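PDB 3HA2: NADPH-quinone reductase, which probably transfers electrons from NAD(P)H to quinones through a bound FMN, this fragment being its flavodoxin-like domain. Local coordinates for residues L57-P60 and S65-A68; N106-Q109 and A113-F116. All blocks are in the same frame, centred on the assembly; numbering follows the deposited sequence.

Contact 1. Residues L57-P60 and S65-A68; sequences LEFP and SAPA
Phe59 lays one ring face under the methyl of Ala66, in the switch from the central strand 54-60 of a flavodoxin-like parallel sheet to the helix 68-77. The methyl carbon Ala66 CB lies 4.0 Å from the centroid of the Phe59 ring and 18° off its normal, a CH-pi contact displaced toward the CD2-CE2 rim; on that rim Phe59 CD2 also reaches Ala66 CA at 3.7 Å. With chi1 at 57°, CG of Phe59 sits between its own backbone N and carbonyl carbon, which leaves one ring face turned to Ala66. Pro67, the N-cap residue of the helix, slants across the base of this ring, its CD 3.7 Å from Phe59 CB. The two proline rings continue the apolar seam, Pro60 CD meeting Pro67 CG at 3.9 Å. Beyond the seam, Ile97 and Val99 of strand 94-101 and Met122 pack on Phe59, while Phe125 of helix 123-131 packs on Ala66. The carbonyl of Ala66 turns to the dimer partner and accepts a hydrogen bond from Lys71 of the second subunit. Where the strand ends, Pro60 O rests against the Pro67 ring, 3.4 Å from its CD.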
ATOM      1  N   LEU A  57       1.289   4.495  13.289  1.00 21.78           N
ATOM      2  CA  LEU A  57       0.208   3.928  12.491  1.00 21.89           C
ATOM      3  C   LEU A  57       0.076   2.477  12.881  1.00 21.59           C
ATOM      4  O   LEU A  57       1.039   1.707  12.785  1.00 22.35           O
ATOM      5  CB  LEU A  57       0.509   4.029  11.006  1.00 21.52           C
ATOM      6  CG  LEU A  57       0.946   5.412  10.514  1.00 22.20           C
ATOM      7  CD1 LEU A  57       1.172   5.316   8.988  1.00 22.13           C
ATOM      8  CD2 LEU A  57      -0.041   6.524  10.873  1.00 24.07           C
ATOM      9  N   GLU A  58      -1.125   2.120  13.317  1.00 21.30           N
ATOM     10  CA  GLU A  58      -1.399   0.808  13.905  1.00 21.70           C
ATOM     11  C   GLU A  58      -2.451   0.075  13.061  1.00 22.84           C
ATOM     12  O   GLU A  58      -3.637   0.480  12.997  1.00 22.62           O
ATOM     13  CB  GLU A  58      -1.881   1.000  15.349  1.00 21.69           C
ATOM     14  CG  GLU A  58      -2.212  -0.281  16.073  1.00 23.54           C
ATOM     15  CD  GLU A  58      -2.217  -0.122  17.570  1.00 24.71           C
ATOM     16  OE1 GLU A  58      -1.453   0.719  18.105  1.00 26.70           O
ATOM     17  OE2 GLU A  58      -2.986  -0.863  18.218  1.00 26.23           O
ATOM     18  N   PHE A  59      -2.034  -1.015  12.423  1.00 22.55           N
ATOM     19  CA  PHE A  59      -2.919  -1.688  11.473  1.00 22.97           C
ATOM     20  C   PHE A  59      -2.571  -3.162  11.263  1.00 23.17           C
ATOM     21  O   PHE A  59      -1.436  -3.573  11.510  1.00 23.85           O
ATOM     22  CB  PHE A  59      -2.871  -0.940  10.128  1.00 21.84           C
ATOM     23  CG  PHE A  59      -1.469  -0.828   9.520  1.00 22.87           C
ATOM     24  CD1 PHE A  59      -0.630   0.258   9.812  1.00 23.38           C
ATOM     25  CD2 PHE A  59      -0.994  -1.818   8.659  1.00 22.57           C
ATOM     26  CE1 PHE A  59       0.663   0.351   9.255  1.00 22.71           C
ATOM     27  CE2 PHE A  59       0.293  -1.728   8.090  1.00 23.31           C
ATOM     28  CZ  PHE A  59       1.118  -0.638   8.388  1.00 22.62           C
ATOM     29  N   PRO A  60      -3.546  -3.953  10.787  1.00 24.57           N
ATOM     30  CA  PRO A  60      -3.265  -5.331  10.366  1.00 24.67           C
ATOM     31  C   PRO A  60      -2.709  -5.374   8.950  1.00 24.84           C
ATOM     32  O   PRO A  60      -3.061  -4.551   8.098  1.00 24.77           O
ATOM     33  CB  PRO A  60      -4.637  -5.991  10.433  1.00 25.03           C
ATOM     34  CG  PRO A  60      -5.592  -4.889  10.097  1.00 25.78           C
ATOM     35  CD  PRO A  60      -4.980  -3.618  10.669  1.00 23.97           C
ATOM     36  N   SER A  65       0.383  -5.159   2.926  1.00 27.27           N
ATOM     37  CA  SER A  65       0.333  -3.695   3.032  1.00 28.02           C
ATOM     38  C   SER A  65      -0.765  -3.240   3.983  1.00 27.84           C
ATOM     39  O   SER A  65      -1.516  -4.055   4.506  1.00 27.85           O
ATOM     40  CB  SER A  65       0.165  -3.040   1.647  1.00 28.85           C
ATOM     41  OG  SER A  65      -0.845  -3.679   0.907  1.00 32.60           O
ATOM     42  N   ALA A  66      -0.849  -1.934   4.215  1.00 27.55           N
ATOM     43  CA  ALA A  66      -1.896  -1.359   5.049  1.00 27.86           C
ATOM     44  C   ALA A  66      -3.296  -1.532   4.441  1.00 28.21           C
ATOM     45  O   ALA A  66      -3.422  -1.586   3.218  1.00 28.54           O
ATOM     46  CB  ALA A  66      -1.595   0.124   5.273  1.00 28.48           C
ATOM     47  N   PRO A  67      -4.342  -1.607   5.287  1.00 27.91           N
ATOM     48  CA  PRO A  67      -5.737  -1.625   4.829  1.00 27.70           C
ATOM     49  C   PRO A  67      -6.064  -0.364   4.022  1.00 26.84           C
ATOM     50  O   PRO A  67      -5.429   0.690   4.176  1.00 26.05           O
ATOM     51  CB  PRO A  67      -6.557  -1.615   6.132  1.00 27.79           C
ATOM     52  CG  PRO A  67      -5.611  -2.077   7.176  1.00 29.03           C
ATOM     53  CD  PRO A  67      -4.245  -1.692   6.754  1.00 27.95           C
ATOM     54  N   ALA A  68      -7.066  -0.481   3.170  1.00 25.79           N
ATOM     55  CA  ALA A  68      -7.435   0.611   2.278  1.00 26.07           C
ATOM     56  C   ALA A  68      -7.811   1.913   3.013  1.00 26.32           C
ATOM     57  O   ALA A  68      -7.520   2.998   2.521  1.00 26.30           O
ATOM     58  CB  ALA A  68      -8.568   0.166   1.384  1.00 26.05           C
TER

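Contact 2. Residues N106-Q109 and A113-F116; sequences NAFQ and AEKF
Both Phe108 and Glu114 carry CG beside the backbone N and anti to the carbonyl carbon (chi1 -65° and -54°), which sends the two side chains the same way, side by side, in a folded-back loop between strand 94-101 and helix 118-121 of the flavodoxin-like fold. In Glu114 that torsion puts CG over one face of the Phe108 ring, 4.2 Å from the centroid, as a CH-pi contact displaced toward the rim. Alongside, Glu114 CB approaches Phe108 CD1 at 3.8 Å. A bend at chi2 then leads the carboxylate away from the ring: OE1 is hydrogen-bonded to the hydroxyl of Tyr64, and OE2 forms a salt bridge with Lys131 of the second subunit, so both oxygens of this buried acid have partners and one ties the loop to the dimer. These bonds would be expected to favour its charged form.

The backbones are joined by one hydrogen bond, Glu114 N to Ala107 O at 2.9 Å, bent to 150° at the hydrogen. The methyl of Ala107 packs on Glu114 CG at 3.8 Å, beside this link. Gln109 folds its amide back on its own segment, where NE2 gives a nearly straight bond of 2.8 Å to a lone pair of Asn106 O. Ile118 and Leu121 of helix 118-121, with Leu61, pack on Phe108 and anchor the loop to the body of the domain. In Phe116 the ring has CB of the neighbouring Lys115 over its centre, and the Phe116 side chain packs on Arg123 of the second subunit. The carbonyl oxygen Phe116 O is buried without a hydrogen-bond partner; it lies at the edge of the Phe108 ring, near its plane, 3.4 Å from Phe108 CB.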
ATOM      1  N   ASN A 106       8.504 -15.791  11.495  1.00 25.38           N
ATOM      2  CA  ASN A 106       9.586 -16.468  10.771  1.00 25.69           C
ATOM      3  C   ASN A 106       9.320 -16.692   9.277  1.00 24.30           C
ATOM      4  O   ASN A 106      10.240 -17.040   8.552  1.00 24.46           O
ATOM      5  CB  ASN A 106       9.975 -17.770  11.460  1.00 26.36           C
ATOM      6  CG  ASN A 106      10.703 -17.528  12.787  1.00 30.52           C
ATOM      7  OD1 ASN A 106      11.453 -16.550  12.940  1.00 34.36           O
ATOM      8  ND2 ASN A 106      10.473 -18.406  13.749  1.00 36.31           N
ATOM      9  N   ALA A 107       8.088 -16.454   8.807  1.00 23.26           N
ATOM     10  CA  ALA A 107       7.788 -16.567   7.372  1.00 22.56           C
ATOM     11  C   ALA A 107       8.347 -15.377   6.576  1.00 22.55           C
ATOM     12  O   ALA A 107       8.551 -15.472   5.351  1.00 22.14           O
ATOM     13  CB  ALA A 107       6.280 -16.657   7.167  1.00 24.18           C
ATOM     14  N   PHE A 108       8.594 -14.265   7.275  1.00 22.03           N
ATOM     15  CA  PHE A 108       8.983 -13.006   6.638  1.00 22.43           C
ATOM     16  C   PHE A 108      10.501 -12.831   6.619  1.00 22.17           C
ATOM     17  O   PHE A 108      11.062 -12.029   7.358  1.00 22.10           O
ATOM     18  CB  PHE A 108       8.317 -11.815   7.330  1.00 22.99           C
ATOM     19  CG  PHE A 108       6.825 -11.806   7.205  1.00 23.49           C
ATOM     20  CD1 PHE A 108       6.221 -11.330   6.047  1.00 23.65           C
ATOM     21  CD2 PHE A 108       6.018 -12.287   8.250  1.00 26.17           C
ATOM     22  CE1 PHE A 108       4.822 -11.316   5.926  1.00 26.27           C
ATOM     23  CE2 PHE A 108       4.614 -12.299   8.130  1.00 24.87           C
ATOM     24  CZ  PHE A 108       4.020 -11.812   6.966  1.00 25.01           C
ATOM     25  N   GLN A 109      11.153 -13.579   5.740  1.00 21.66           N
ATOM     26  CA  GLN A 109      12.602 -13.478   5.553  1.00 22.45           C
ATOM     27  C   GLN A 109      12.956 -14.221   4.284  1.00 22.08           C
ATOM     28  O   GLN A 109      12.174 -15.055   3.804  1.00 22.17           O
ATOM     29  CB  GLN A 109      13.375 -14.116   6.729  1.00 22.43           C
ATOM     30  CG  GLN A 109      13.047 -15.583   6.979  1.00 22.43           C
ATOM     31  CD  GLN A 109      13.773 -16.169   8.161  1.00 24.41           C
ATOM     32  OE1 GLN A 109      15.001 -16.084   8.261  1.00 24.56           O
ATOM     33  NE2 GLN A 109      13.025 -16.825   9.044  1.00 26.55           N
ATOM     34  N   ALA A 113       8.682 -18.759   3.577  1.00 25.85           N
ATOM     35  CA  ALA A 113       7.461 -18.732   2.762  1.00 26.97           C
ATOM     36  C   ALA A 113       7.192 -17.387   2.057  1.00 27.19           C
ATOM     37  O   ALA A 113       6.810 -17.367   0.878  1.00 27.86           O
ATOM     38  CB  ALA A 113       6.247 -19.135   3.618  1.00 27.17           C
ATOM     39  N   GLU A 114       7.401 -16.276   2.769  1.00 26.43           N
ATOM     40  CA  GLU A 114       7.030 -14.953   2.269  1.00 26.27           C
ATOM     41  C   GLU A 114       8.164 -14.191   1.574  1.00 25.89           C
ATOM     42  O   GLU A 114       7.926 -13.137   0.988  1.00 25.49           O
ATOM     43  CB  GLU A 114       6.402 -14.095   3.386  1.00 26.39           C
ATOM     44  CG  GLU A 114       5.219 -14.732   4.126  1.00 28.34           C
ATOM     45  CD  GLU A 114       4.040 -15.155   3.236  1.00 33.87           C
ATOM     46  OE1 GLU A 114       3.853 -14.608   2.121  1.00 32.98           O
ATOM     47  OE2 GLU A 114       3.279 -16.045   3.679  1.00 34.12           O
ATOM     48  N   LYS A 115       9.383 -14.732   1.666  1.00 24.83           N
ATOM     49  CA  LYS A 115      10.591 -14.236   0.984  1.00 25.59           C
ATOM     50  C   LYS A 115      11.092 -12.862   1.423  1.00 24.35           C
ATOM     51  O   LYS A 115      12.291 -12.582   1.268  1.00 25.15           O
ATOM     52  CB  LYS A 115      10.440 -14.246  -0.555  1.00 25.19           C
ATOM     53  CG  LYS A 115      10.092 -15.626  -1.164  1.00 26.55           C
ATOM     54  CD  LYS A 115      10.155 -15.552  -2.684  1.00 27.64           C
ATOM     55  CE  LYS A 115      10.223 -16.943  -3.294  1.00 34.84           C
ATOM     56  NZ  LYS A 115      10.067 -16.814  -4.764  1.00 39.09           N
ATOM     57  N   PHE A 116      10.202 -12.009   1.930  1.00 23.97           N
ATOM     58  CA  PHE A 116      10.574 -10.616   2.275  1.00 22.93           C
ATOM     59  C   PHE A 116      10.306 -10.284   3.724  1.00 23.62           C
ATOM     60  O   PHE A 116       9.315 -10.735   4.310  1.00 23.20           O
ATOM     61  CB  PHE A 116       9.847  -9.615   1.369  1.00 24.15           C
ATOM     62  CG  PHE A 116       9.950  -9.970  -0.083  1.00 24.27           C
ATOM     63  CD1 PHE A 116      11.186  -9.873  -0.750  1.00 27.72           C
ATOM     64  CD2 PHE A 116       8.831 -10.429  -0.774  1.00 28.20           C
ATOM     65  CE1 PHE A 116      11.290 -10.238  -2.106  1.00 27.35           C
ATOM     66  CE2 PHE A 116       8.917 -10.774  -2.130  1.00 28.42           C
ATOM     67  CZ  PHE A 116      10.136 -10.695  -2.784  1.00 26.89           C
TER

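How the contacts relate
Contact 1 lies near the middle of the domain, about 7 Å from the chain centre, whereas contact 2 belongs to a peripheral loop about 21 Å from it. Their centres are 19 Å apart and their nearest atoms about 8 Å, without touching. The link between 57-60 and 65-68 nevertheless bears on both: Leu61 packs on Phe108 and Tyr64 bonds Glu114. Each contact also meets the second subunit, so 65-68 and the peripheral loop both touch the dimer partner. A bound sulfate, probably from crystallisation, lies about 6 Å from the Pro60 side chain; flavodoxin-like proteins generally bind FMN at the carboxy ends of the sheet strands, and strand 54-60 ends there at Pro60.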